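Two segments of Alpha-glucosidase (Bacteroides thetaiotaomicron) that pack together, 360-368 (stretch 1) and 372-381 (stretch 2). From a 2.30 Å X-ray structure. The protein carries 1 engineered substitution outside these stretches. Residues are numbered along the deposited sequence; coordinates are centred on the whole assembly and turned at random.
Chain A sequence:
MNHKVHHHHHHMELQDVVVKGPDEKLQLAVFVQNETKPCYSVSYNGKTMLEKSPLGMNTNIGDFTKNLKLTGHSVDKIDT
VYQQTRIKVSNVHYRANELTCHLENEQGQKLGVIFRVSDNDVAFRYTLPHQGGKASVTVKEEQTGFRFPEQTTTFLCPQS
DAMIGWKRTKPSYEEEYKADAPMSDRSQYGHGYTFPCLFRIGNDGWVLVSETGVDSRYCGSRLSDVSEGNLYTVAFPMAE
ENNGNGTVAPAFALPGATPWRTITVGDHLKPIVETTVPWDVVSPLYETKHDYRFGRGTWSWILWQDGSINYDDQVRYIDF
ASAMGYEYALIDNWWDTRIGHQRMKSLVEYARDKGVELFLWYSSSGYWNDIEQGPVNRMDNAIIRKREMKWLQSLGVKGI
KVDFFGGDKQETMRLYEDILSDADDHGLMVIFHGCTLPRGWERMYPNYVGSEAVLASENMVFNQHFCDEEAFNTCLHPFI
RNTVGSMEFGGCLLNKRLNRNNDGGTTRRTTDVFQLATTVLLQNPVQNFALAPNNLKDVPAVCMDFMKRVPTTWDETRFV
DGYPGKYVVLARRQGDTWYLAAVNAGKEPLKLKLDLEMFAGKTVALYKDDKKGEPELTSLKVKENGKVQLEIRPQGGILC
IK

Stretch 1, residues 360-368: LWYSSSGYW
Stretch 2 (372-381) EQGPVNRMDN

Stretch 1 (360-368) enters as the end of a β-strand, L360 to S363, with phi/psi near -115/140, -78/132, -133/148 and -86/136, then leaves extended geometry at S364 (-69/-21) and continues as loop through W368. Stretch 2 (372-381) has no regular helix or strand; the peptide bond between G374 and P375 is cis, N377 takes a left-handed conformation (67/25), and R378 to D380 have psi between -24° and 0°. N381 occupies the N-cap position of a following helix, its side chain capping a backbone N just past the stretch. CA atoms pair as Y362 with P375 (5.5 Å), S363 with V376 (5.2 Å), G366 with N377 (4.8 Å) and, where the loop folds back, S364 with M379 (5.3 Å). Together the stretches bury 626 Å².

Two direct backbone hydrogen bonds join them: S363 N donates to P375 O (3.1 Å, nearly linear at 167°), and N377 N donates to S365 O (3.3 Å, 150°). Water 2 extends this link, donating to S363 O (2.7 Å) and P375 O (2.9 Å) while accepting from R378 N (2.9 Å). Water 1 accepts from M379 N (3.1 Å) and lies 2.8 Å from D380 OD1, so it serves both backbone and carboxylate.

The Y362 ring (chi1 -78°, m; chi2 80°) is sandwiched. P375 CG lies over one face, 3.8 Å from the ring centroid, and M379 CE over the opposite face, 3.9 Å from the centroid; both are CH-pi contacts, in which weakly polarised C-H groups meet the aromatic electrons. M379 reaches its place with chi1 and chi2 both m (-70°, -72°) and chi3 at 134°. R378 CB meets the ring edge, 3.7 Å from Y362 CE2, before the arginine side chain leads away.

W361 (chi1 -170°, t; chi2 97°) points CA-to-CB sideways, but its indole end comes nearer: CZ3 is 3.4 Å from Q373 O, which lies at the ring edge, and 3.3 Å from G374 O. P375, with C-gamma endo pucker, brings CD to 3.2 Å from W361 O and 4.2 Å from W361 CE3. S363 (t) points toward stretch 2, its CB 3.9 Å from V376 CG1; its OG forms a very short hydrogen bond with S365 OG (2.3 Å; S365 is p).

At G366 the approach is tight: its CA is 3.1 Å from N377 OD1 and 3.7 Å from D380 OD2, and an ideal CB would clash with D380 OD2 at 2.2 Å. D380 (chi1 59°, p) also brings OD2 to the Y367 ring edge, 4.2 Å from Y367 CD2.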

# COMPACT_ATOMS: atom_id res chain seq x y z
N LEU A 360 18.46 -10.39 1.16
CA LEU A 360 18.80 -10.67 2.55
C LEU A 360 18.01 -9.80 3.53
O LEU A 360 17.78 -8.60 3.27
CB LEU A 360 20.30 -10.49 2.78
CG LEU A 360 21.20 -11.45 1.98
CD1 LEU A 360 22.66 -11.28 2.38
CD2 LEU A 360 20.75 -12.89 2.19
N TRP A 361 17.59 -10.43 4.62
CA TRP A 361 16.85 -9.79 5.71
C TRP A 361 17.76 -8.98 6.63
O TRP A 361 18.82 -9.45 7.05
CB TRP A 361 16.11 -10.86 6.54
CG TRP A 361 15.12 -10.31 7.55
CD1 TRP A 361 13.77 -10.17 7.38
CD2 TRP A 361 15.39 -9.88 8.90
NE1 TRP A 361 13.19 -9.66 8.52
CE2 TRP A 361 14.17 -9.48 9.47
CE3 TRP A 361 16.56 -9.79 9.67
CZ2 TRP A 361 14.07 -8.99 10.77
CZ3 TRP A 361 16.46 -9.30 10.96
CH2 TRP A 361 15.23 -8.91 11.50
N TYR A 362 17.34 -7.76 6.93
CA TYR A 362 17.99 -6.94 7.95
C TYR A 362 16.96 -6.32 8.87
O TYR A 362 15.85 -6.01 8.45
CB TYR A 362 18.84 -5.83 7.30
CG TYR A 362 20.16 -6.29 6.74
CD1 TYR A 362 20.24 -6.93 5.51
CD2 TYR A 362 21.34 -6.08 7.45
CE1 TYR A 362 21.46 -7.36 5.00
CE2 TYR A 362 22.56 -6.50 6.95
CZ TYR A 362 22.61 -7.14 5.73
OH TYR A 362 23.82 -7.56 5.22
N SER A 363 17.32 -6.13 10.14
CA SER A 363 16.51 -5.27 11.00
C SER A 363 16.96 -3.83 10.79
O SER A 363 18.16 -3.55 10.73
CB SER A 363 16.61 -5.66 12.47
OG SER A 363 15.69 -4.91 13.26
N SER A 364 15.99 -2.93 10.67
CA SER A 364 16.31 -1.51 10.66
C SER A 364 16.78 -1.12 12.04
O SER A 364 17.45 -0.10 12.22
CB SER A 364 15.08 -0.68 10.28
OG SER A 364 14.19 -0.61 11.38
N SER A 365 16.42 -1.95 13.01
CA SER A 365 16.47 -1.57 14.42
C SER A 365 17.86 -1.54 15.01
O SER A 365 18.66 -2.48 14.89
CB SER A 365 15.57 -2.50 15.24
OG SER A 365 16.08 -3.82 15.27
N GLY A 366 18.14 -0.39 15.62
CA GLY A 366 19.28 -0.19 16.47
C GLY A 366 18.83 0.15 17.88
O GLY A 366 19.19 -0.56 18.82
N TYR A 367 18.06 1.22 18.05
CA TYR A 367 17.91 1.78 19.39
C TYR A 367 16.49 2.04 19.92
O TYR A 367 16.34 2.72 20.94
CB TYR A 367 18.70 3.09 19.47
CG TYR A 367 18.24 4.17 18.50
CD1 TYR A 367 17.14 4.96 18.79
CD2 TYR A 367 18.92 4.40 17.31
CE1 TYR A 367 16.71 5.94 17.92
CE2 TYR A 367 18.50 5.38 16.43
CZ TYR A 367 17.39 6.15 16.74
OH TYR A 367 16.96 7.13 15.88
N TRP A 368 15.45 1.48 19.31
CA TRP A 368 14.11 1.84 19.76
C TRP A 368 13.22 0.67 20.21
O TRP A 368 12.11 0.89 20.71
CB TRP A 368 13.38 2.62 18.66
CG TRP A 368 13.36 1.91 17.34
CD1 TRP A 368 12.44 1.00 16.92
CD2 TRP A 368 14.30 2.06 16.27
NE1 TRP A 368 12.74 0.56 15.66
CE2 TRP A 368 13.88 1.20 15.23
CE3 TRP A 368 15.45 2.83 16.09
CZ2 TRP A 368 14.58 1.09 14.03
CZ3 TRP A 368 16.14 2.72 14.90
CH2 TRP A 368 15.70 1.86 13.88
N GLU A 372 15.99 -8.97 18.76
CA GLU A 372 17.27 -9.67 18.80
C GLU A 372 17.60 -10.30 17.47
O GLU A 372 18.77 -10.43 17.10
CB GLU A 372 17.32 -10.71 19.90
CG GLU A 372 17.62 -10.09 21.27
CD GLU A 372 17.64 -11.09 22.42
OE1 GLU A 372 18.66 -11.15 23.13
OE2 GLU A 372 16.62 -11.78 22.62
N GLN A 373 16.57 -10.73 16.76
CA GLN A 373 16.76 -11.33 15.44
C GLN A 373 17.63 -10.49 14.45
O GLN A 373 17.39 -9.31 14.19
CB GLN A 373 15.39 -11.70 14.85
CG GLN A 373 14.15 -11.29 15.62
CD GLN A 373 12.96 -11.50 14.72
OE1 GLN A 373 12.83 -12.51 13.99
NE2 GLN A 373 12.00 -10.61 14.86
N GLY A 374 18.66 -11.13 13.92
CA GLY A 374 19.70 -10.40 13.23
C GLY A 374 19.70 -10.63 11.74
O GLY A 374 18.94 -11.45 11.23
N PRO A 375 20.57 -9.90 11.02
CA PRO A 375 21.49 -8.96 11.68
C PRO A 375 20.82 -7.65 12.14
O PRO A 375 20.03 -7.07 11.41
CB PRO A 375 22.52 -8.67 10.58
CG PRO A 375 21.82 -8.95 9.31
CD PRO A 375 20.79 -10.00 9.57
N VAL A 376 21.16 -7.22 13.36
CA VAL A 376 20.72 -5.94 13.91
C VAL A 376 21.87 -4.94 13.84
O VAL A 376 23.03 -5.35 13.74
CB VAL A 376 20.22 -6.06 15.38
CG1 VAL A 376 18.87 -6.76 15.46
CG2 VAL A 376 21.26 -6.76 16.25
N ASN A 377 21.54 -3.65 13.86
CA ASN A 377 22.54 -2.58 13.93
C ASN A 377 23.41 -2.45 12.69
O ASN A 377 24.52 -1.93 12.75
CB ASN A 377 23.44 -2.77 15.15
CG ASN A 377 22.66 -2.80 16.43
OD1 ASN A 377 21.66 -2.10 16.57
ND2 ASN A 377 23.06 -3.66 17.36
N ARG A 378 22.89 -2.91 11.56
CA ARG A 378 23.60 -2.76 10.30
C ARG A 378 22.94 -1.74 9.36
O ARG A 378 23.46 -1.49 8.28
CB ARG A 378 23.72 -4.12 9.60
CG ARG A 378 24.58 -5.15 10.35
CD ARG A 378 25.98 -4.63 10.63
NE ARG A 378 26.77 -5.53 11.48
CZ ARG A 378 27.62 -6.45 11.03
NH1 ARG A 378 27.82 -6.62 9.73
NH2 ARG A 378 28.28 -7.21 11.90
N MET A 379 21.84 -1.11 9.77
CA MET A 379 21.09 -0.24 8.84
C MET A 379 20.76 1.15 9.42
O MET A 379 20.32 2.03 8.70
CB MET A 379 19.78 -0.91 8.39
CG MET A 379 19.95 -2.12 7.46
SD MET A 379 20.47 -1.70 5.79
CE MET A 379 21.77 -2.91 5.53
N ASP A 380 20.96 1.34 10.72
CA ASP A 380 20.58 2.61 11.35
C ASP A 380 21.71 3.63 11.35
O ASP A 380 21.48 4.83 11.39
CB ASP A 380 20.11 2.36 12.79
CG ASP A 380 21.18 1.72 13.65
OD1 ASP A 380 21.77 0.69 13.23
OD2 ASP A 380 21.44 2.23 14.76
N ASN A 381 22.94 3.14 11.28
CA ASN A 381 24.12 4.00 11.27
C ASN A 381 24.70 4.03 9.87
O ASN A 381 25.06 2.99 9.32
CB ASN A 381 25.15 3.50 12.28
CG ASN A 381 26.46 4.28 12.24
OD1 ASN A 381 27.32 4.01 11.41
ND2 ASN A 381 26.62 5.22 13.16
O HOH W 1 20.01 -1.29 12.23
O HOH W 2 20.66 -4.44 10.39